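Local coordinates for protein laccase (Uncultured bacterium, PDB 4F7K) that is a bacterial laccase, a multicopper oxidase that probably couples one-electron oxidation of phenolic substrates to reduction of dioxygen to water, at residues 13-17 and 166-170; 127-131 and 267-271. All coordinates share one frame. Residues are numbered along the deposited sequence.

Both contacts bring distant parts of a chain with three multicopper oxidase family regions together at its surface, and both border strand 131-140 of the second region. Contact 1 sets the loop after strand 4-13 against the edge strand 167-173, which pairs with 131-140. Contact 2 joins the segment leading into 131-140 to the long loop between strands 256-261 and 290-295. Their centres lie 31 Å apart and their nearest atoms about 15 Å, so they do not touch. Along the chain the segments alternate (13-17, 127-131, 166-170, 267-271), so the two closures interlock in sequence: contact 1 ties the first region to the second, contact 2 the 261-290 loop to the entry of strand 131-140.

Contact 1 (13-17 and 166-170); sequences AQILP and NFARA
At an interface between two cupredoxin-like domains, as in multicopper oxidases, a loop of one packs on an edge strand of the next through one aromatic ring and one arginine. Segment 13-17 leaves strand 4-13 extended, turns at I15 (phi/psi -93/-55°), and runs on through L16 and P17 in polyproline-like conformation. Segment 166-170 is extended from F167 onward. The segments stay well separated, with CA-CA distances of 8.1 Å for I15-R169 and 8.6 Å for L16-F167, so the long side chains of the strand bridge the gap. F167 and R169, two residues apart, both point toward the loop.

F167 is t (chi1 -164°, chi2 73°) and extends its ring so that CE2 lies 3.7 Å from CG2 of I15, whose rotamer is mt. The I15 carbonyl meets the ring edge near its plane, O to CE2 3.6 Å, while CZ of F167 lies 4.3 Å from CD of P17. R169 reaches further: chi1 is off-well at -96°, chi2 is t, and chi3 near 91° bends the end of the chain. Its NH1 forms weak, bent hydrogen bonds with two successive carbonyls, O of I15 at 2.7 Å and O of Q14 at 3.2 Å. The Q14 side chain (chi1 t, chi2 p) folds back over its own loop, NE2 donating to O of L16 at 3.0 Å and also to the E20 carbonyl.

Around the contact, strand 167-173 pairs antiparallel with strand 131-140 through F167-W140 and R169-D138 backbone hydrogen bonds; I15 packs on W140 and on T23 and M25 of strand 23-28, and F167 touches Y256 of strand 256-261.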
ATOM      1  N   ALA A  13     -16.686   1.805 -12.225  1.00 32.25           N
ATOM      2  CA  ALA A  13     -16.427   2.592 -11.030  1.00 32.41           C
ATOM      3  C   ALA A  13     -16.773   4.022 -11.289  1.00 32.92           C
ATOM      4  O   ALA A  13     -16.471   4.539 -12.361  1.00 32.33           O
ATOM      5  CB  ALA A  13     -14.962   2.484 -10.651  1.00 30.72           C
ATOM      6  N   GLN A  14     -17.361   4.676 -10.296  1.00 33.77           N
ATOM      7  CA  GLN A  14     -17.604   6.099 -10.411  1.00 35.87           C
ATOM      8  C   GLN A  14     -16.377   6.865  -9.932  1.00 36.20           C
ATOM      9  O   GLN A  14     -16.229   7.134  -8.741  1.00 37.20           O
ATOM     10  CB  GLN A  14     -18.875   6.532  -9.658  1.00 36.52           C
ATOM     11  CG  GLN A  14     -19.349   7.980  -9.976  1.00 37.01           C
ATOM     12  CD  GLN A  14     -19.759   8.202 -11.452  1.00 36.64           C
ATOM     13  OE1 GLN A  14     -20.414   7.379 -12.036  1.00 35.42           O
ATOM     14  NE2 GLN A  14     -19.362   9.326 -12.029  1.00 36.48           N
ATOM     15  N   ILE A  15     -15.507   7.217 -10.870  1.00 36.18           N
ATOM     16  CA  ILE A  15     -14.282   7.937 -10.567  1.00 35.99           C
ATOM     17  C   ILE A  15     -14.464   9.448 -10.701  1.00 38.16           C
ATOM     18  O   ILE A  15     -14.188  10.189  -9.740  1.00 39.27           O
ATOM     19  CB  ILE A  15     -13.131   7.426 -11.434  1.00 35.15           C
ATOM     20  CG1 ILE A  15     -12.935   5.944 -11.125  1.00 33.60           C
ATOM     21  CG2 ILE A  15     -11.878   8.244 -11.142  1.00 35.06           C
ATOM     22  CD1 ILE A  15     -12.164   5.177 -12.122  1.00 38.45           C
ATOM     23  N   LEU A  16     -14.933   9.891 -11.874  1.00 38.43           N
ATOM     24  CA  LEU A  16     -15.316  11.271 -12.132  1.00 41.05           C
ATOM     25  C   LEU A  16     -16.481  11.638 -11.202  1.00 43.18           C
ATOM     26  O   LEU A  16     -17.141  10.754 -10.680  1.00 43.17           O
ATOM     27  CB  LEU A  16     -15.743  11.451 -13.615  1.00 40.97           C
ATOM     28  CG  LEU A  16     -14.710  11.288 -14.757  1.00 39.77           C
ATOM     29  CD1 LEU A  16     -15.373  11.249 -16.157  1.00 36.56           C
ATOM     30  CD2 LEU A  16     -13.635  12.372 -14.742  1.00 36.75           C
ATOM     31  N   PRO A  17     -16.726  12.939 -10.976  1.00 46.01           N
ATOM     32  CA  PRO A  17     -17.784  13.400 -10.106  1.00 48.47           C
ATOM     33  C   PRO A  17     -19.164  12.890 -10.498  1.00 50.79           C
ATOM     34  O   PRO A  17     -19.387  12.487 -11.649  1.00 50.74           O
ATOM     35  CB  PRO A  17     -17.759  14.910 -10.327  1.00 50.71           C
ATOM     36  CG  PRO A  17     -16.333  15.210 -10.577  1.00 49.32           C
ATOM     37  CD  PRO A  17     -15.863  14.054 -11.408  1.00 47.67           C
ATOM     38  N   ASN A 166      -3.043  14.565 -13.837  0.60 49.99           N
ATOM     39  CA  ASN A 166      -4.200  15.428 -13.832  0.60 50.99           C
ATOM     40  C   ASN A 166      -5.367  15.127 -12.869  1.00 49.20           C
ATOM     41  O   ASN A 166      -5.846  16.042 -12.202  1.00 50.46           O
ATOM     42  CB  ASN A 166      -4.716  15.688 -15.257  1.00 52.28           C
ATOM     43  CG  ASN A 166      -5.369  17.029 -15.358  1.00 56.14           C
ATOM     44  OD1 ASN A 166      -5.513  17.711 -14.344  1.00 60.28           O
ATOM     45  ND2 ASN A 166      -5.747  17.447 -16.567  1.00 61.45           N
ATOM     46  N   PHE A 167      -5.866  13.896 -12.852  1.00 46.65           N
ATOM     47  CA  PHE A 167      -6.994  13.588 -11.990  1.00 44.01           C
ATOM     48  C   PHE A 167      -6.547  12.607 -10.914  1.00 40.41           C
ATOM     49  O   PHE A 167      -6.210  11.480 -11.208  1.00 39.98           O
ATOM     50  CB  PHE A 167      -8.195  13.053 -12.794  1.00 44.94           C
ATOM     51  CG  PHE A 167      -9.479  13.074 -12.019  1.00 46.63           C
ATOM     52  CD1 PHE A 167     -10.123  14.284 -11.754  1.00 50.57           C
ATOM     53  CD2 PHE A 167     -10.017  11.894 -11.496  1.00 46.78           C
ATOM     54  CE1 PHE A 167     -11.296  14.313 -11.000  1.00 52.02           C
ATOM     55  CE2 PHE A 167     -11.183  11.902 -10.741  1.00 47.30           C
ATOM     56  CZ  PHE A 167     -11.823  13.104 -10.479  1.00 50.81           C
ATOM     57  N   ALA A 168      -6.479  13.079  -9.679  1.00 37.74           N
ATOM     58  CA  ALA A 168      -6.026  12.274  -8.547  1.00 33.77           C
ATOM     59  C   ALA A 168      -7.149  12.345  -7.534  1.00 31.88           C
ATOM     60  O   ALA A 168      -7.771  13.373  -7.423  1.00 30.81           O
ATOM     61  CB  ALA A 168      -4.740  12.845  -7.996  1.00 32.73           C
ATOM     62  N   ARG A 169      -7.462  11.233  -6.873  1.00 30.23           N
ATOM     63  CA  ARG A 169      -8.495  11.211  -5.857  1.00 31.54           C
ATOM     64  C   ARG A 169      -8.108  10.349  -4.698  1.00 30.34           C
ATOM     65  O   ARG A 169      -7.448   9.328  -4.885  1.00 30.62           O
ATOM     66  CB  ARG A 169      -9.804  10.626  -6.388  1.00 31.81           C
ATOM     67  CG  ARG A 169     -10.788  11.642  -6.863  1.00 37.16           C
ATOM     68  CD  ARG A 169     -12.040  10.936  -7.304  1.00 38.89           C
ATOM     69  NE  ARG A 169     -12.945  10.845  -6.194  1.00 40.96           N
ATOM     70  CZ  ARG A 169     -14.040  10.100  -6.155  1.00 44.39           C
ATOM     71  NH1 ARG A 169     -14.412   9.342  -7.208  1.00 41.61           N
ATOM     72  NH2 ARG A 169     -14.763  10.120  -5.036  1.00 44.46           N
ATOM     73  N   ALA A 170      -8.563  10.771  -3.526  1.00 29.85           N
ATOM     74  CA  ALA A 170      -8.540   9.997  -2.307  1.00 30.39           C
ATOM     75  C   ALA A 170      -9.924   9.365  -2.125  1.00 31.10           C
ATOM     76  O   ALA A 170     -10.881  10.049  -1.886  1.00 32.18           O
ATOM     77  CB  ALA A 170      -8.225  10.925  -1.112  1.00 30.69           C
TER

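Contact 2 (127-131 and 267-271)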
ATOM      1  N   PRO A 127      -7.184   0.613  19.130  1.00 60.76           N
ATOM      2  CA  PRO A 127      -7.255   1.843  19.916  1.00 62.24           C
ATOM      3  C   PRO A 127      -8.662   2.437  19.893  1.00 62.01           C
ATOM      4  O   PRO A 127      -9.490   2.076  19.051  1.00 59.70           O
ATOM      5  CB  PRO A 127      -6.296   2.772  19.183  1.00 61.23           C
ATOM      6  CG  PRO A 127      -6.323   2.284  17.788  1.00 58.29           C
ATOM      7  CD  PRO A 127      -6.325   0.796  17.952  1.00 58.45           C
ATOM      8  N   ASP A 128      -8.908   3.349  20.818  1.00 63.79           N
ATOM      9  CA  ASP A 128     -10.216   3.947  20.996  1.00 64.52           C
ATOM     10  C   ASP A 128     -10.451   5.020  19.931  1.00 62.09           C
ATOM     11  O   ASP A 128      -9.933   6.135  20.030  1.00 62.98           O
ATOM     12  CB  ASP A 128     -10.322   4.539  22.417  1.00 68.59           C
ATOM     13  CG  ASP A 128     -11.528   5.445  22.589  1.00 71.34           C
ATOM     14  OD1 ASP A 128     -12.583   5.164  21.968  1.00 71.83           O
ATOM     15  OD2 ASP A 128     -11.415   6.441  23.340  1.00 74.40           O
ATOM     16  N   VAL A 129     -11.227   4.688  18.908  1.00 58.77           N
ATOM     17  CA  VAL A 129     -11.573   5.691  17.917  1.00 57.06           C
ATOM     18  C   VAL A 129     -13.034   5.574  17.616  1.00 57.05           C
ATOM     19  O   VAL A 129     -13.626   4.510  17.817  1.00 56.59           O
ATOM     20  CB  VAL A 129     -10.709   5.592  16.607  1.00 54.10           C
ATOM     21  CG1 VAL A 129      -9.240   5.855  16.899  1.00 54.03           C
ATOM     22  CG2 VAL A 129     -10.868   4.234  15.932  1.00 51.54           C
ATOM     23  N   ASP A 130     -13.614   6.672  17.138  1.00 57.62           N
ATOM     24  CA  ASP A 130     -15.014   6.682  16.690  1.00 58.13           C
ATOM     25  C   ASP A 130     -15.233   6.140  15.273  1.00 55.64           C
ATOM     26  O   ASP A 130     -16.242   5.506  15.011  1.00 55.62           O
ATOM     27  CB  ASP A 130     -15.610   8.085  16.818  1.00 59.55           C
ATOM     28  CG  ASP A 130     -15.600   8.577  18.235  1.00 62.42           C
ATOM     29  OD1 ASP A 130     -16.096   7.836  19.117  1.00 62.99           O
ATOM     30  OD2 ASP A 130     -15.097   9.694  18.469  1.00 62.71           O
ATOM     31  N   HIS A 131     -14.298   6.399  14.365  1.00 54.28           N
ATOM     32  CA  HIS A 131     -14.405   5.905  12.984  1.00 52.02           C
ATOM     33  C   HIS A 131     -13.047   5.475  12.481  1.00 50.41           C
ATOM     34  O   HIS A 131     -12.036   6.131  12.740  1.00 50.97           O
ATOM     35  CB  HIS A 131     -14.958   6.973  12.044  1.00 51.95           C
ATOM     36  CG  HIS A 131     -16.334   7.443  12.394  1.00 54.96           C
ATOM     37  ND1 HIS A 131     -16.565   8.554  13.177  1.00 56.50           N
ATOM     38  CD2 HIS A 131     -17.552   6.945  12.076  1.00 56.04           C
ATOM     39  CE1 HIS A 131     -17.866   8.729  13.314  1.00 59.57           C
ATOM     40  NE2 HIS A 131     -18.489   7.761  12.663  1.00 59.40           N
ATOM     41  N   ASN A 267     -19.588  15.612  18.568  1.00 78.02           N
ATOM     42  CA  ASN A 267     -19.406  14.646  19.645  1.00 79.21           C
ATOM     43  C   ASN A 267     -19.159  15.422  20.922  1.00 83.08           C
ATOM     44  O   ASN A 267     -18.247  16.257  20.993  1.00 83.20           O
ATOM     45  CB  ASN A 267     -18.204  13.739  19.346  1.00 76.88           C
ATOM     46  CG  ASN A 267     -18.047  12.584  20.343  1.00 77.09           C
ATOM     47  OD1 ASN A 267     -17.494  11.539  20.011  1.00 75.20           O
ATOM     48  ND2 ASN A 267     -18.511  12.772  21.550  1.00 79.43           N
ATOM     49  N   THR A 268     -19.981  15.146  21.931  1.00 86.18           N
ATOM     50  CA  THR A 268     -19.839  15.779  23.228  1.00 90.15           C
ATOM     51  C   THR A 268     -19.253  14.818  24.269  1.00 91.68           C
ATOM     52  O   THR A 268     -18.579  15.257  25.225  1.00 94.60           O
ATOM     53  CB  THR A 268     -21.197  16.335  23.737  1.00 93.34           C
ATOM     54  OG1 THR A 268     -22.132  15.263  23.870  1.00 93.96           O
ATOM     55  CG2 THR A 268     -21.761  17.355  22.759  1.00 92.37           C
ATOM     56  N   THR A 269     -19.513  13.522  24.080  1.00 89.46           N
ATOM     57  CA  THR A 269     -19.180  12.492  25.077  1.00 90.68           C
ATOM     58  C   THR A 269     -17.695  12.133  25.142  1.00 89.02           C
ATOM     59  O   THR A 269     -17.227  11.610  26.152  1.00 91.31           O
ATOM     60  CB  THR A 269     -20.015  11.206  24.870  1.00 89.69           C
ATOM     61  OG1 THR A 269     -20.132  10.930  23.472  1.00 86.46           O
ATOM     62  CG2 THR A 269     -21.401  11.376  25.436  1.00 93.52           C
ATOM     63  N   ARG A 270     -16.957  12.402  24.066  1.00 84.91           N
ATOM     64  CA  ARG A 270     -15.526  12.127  24.049  1.00 83.20           C
ATOM     65  C   ARG A 270     -14.775  13.231  24.783  1.00 85.32           C
ATOM     66  O   ARG A 270     -14.893  14.410  24.444  1.00 84.96           O
ATOM     67  CB  ARG A 270     -15.001  11.953  22.616  1.00 78.87           C
ATOM     68  CG  ARG A 270     -13.482  11.749  22.521  1.00 77.36           C
ATOM     69  CD  ARG A 270     -13.053  11.311  21.122  1.00 73.94           C
ATOM     70  NE  ARG A 270     -13.560   9.981  20.768  1.00 71.46           N
ATOM     71  CZ  ARG A 270     -12.991   8.829  21.122  1.00 72.38           C
ATOM     72  NH1 ARG A 270     -11.883   8.815  21.862  1.00 74.43           N
ATOM     73  NH2 ARG A 270     -13.537   7.682  20.735  1.00 70.54           N
ATOM     74  N   GLN A 271     -14.016  12.827  25.795  1.00 87.43           N
ATOM     75  CA  GLN A 271     -13.184  13.744  26.564  1.00 90.09           C
ATOM     76  C   GLN A 271     -11.771  13.737  25.994  1.00 87.80           C
ATOM     77  O   GLN A 271     -11.318  12.696  25.526  1.00 85.35           O
ATOM     78  CB  GLN A 271     -13.186  13.349  28.050  1.00 94.91           C
ATOM     79  CG  GLN A 271     -14.581  13.303  28.677  1.00 96.22           C
ATOM     80  CD  GLN A 271     -15.183  14.681  28.850  1.00 97.56           C
ATOM     81  OE1 GLN A 271     -14.895  15.371  29.831  1.00103.16           O
ATOM     82  NE2 GLN A 271     -16.036  15.085  27.914  1.00 92.91           N
TER
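A salt-bridge network built on a single arginine closes this surface contact between two loops, one leading into strand 131-140 and the other following strand 256-261. R270 extends from its loop with chi1 and chi2 both t, and its guanidinium enters the space between the carboxylates of D128 and D130. The two acids stand two residues apart, with V129 between them pointing away from R270 to pack on R183 and R185, so both can face the same cation.

Each carboxylate engages R270 through both of its oxygens. D128 takes NH2 on OD1 at 3.0 Å and NH1 on OD2 at 2.8 Å; D130 takes NH2 on OD1 at 3.0 Å. NH2 therefore spends both of its protons, one on each acid, while NE and NH1 give one each. D130 pairs side-on, through NE and NH2, and D128 end-on, through NH1 and NH2, with both OD2 atoms at the guanidinium edge, near its plane. One positive charge is thus shared by two negative ones.

D130 has further calls on it. Its OD2 also accepts the backbone NH of R183, at the start of strand 183-190, and D182 lies close by with like charge, a proximity that R270 probably offsets in part. N267 sits beside D130 and packs on D182, and its backbone is hydrogen-bonded to that of R180. The network thereby joins the 261-290 loop to the entry of strand 131-140. Completing the bidentate pair with D130, NE of R270 donates to OD2 of D130 at 2.8 Å with an N-H...O angle of 145°.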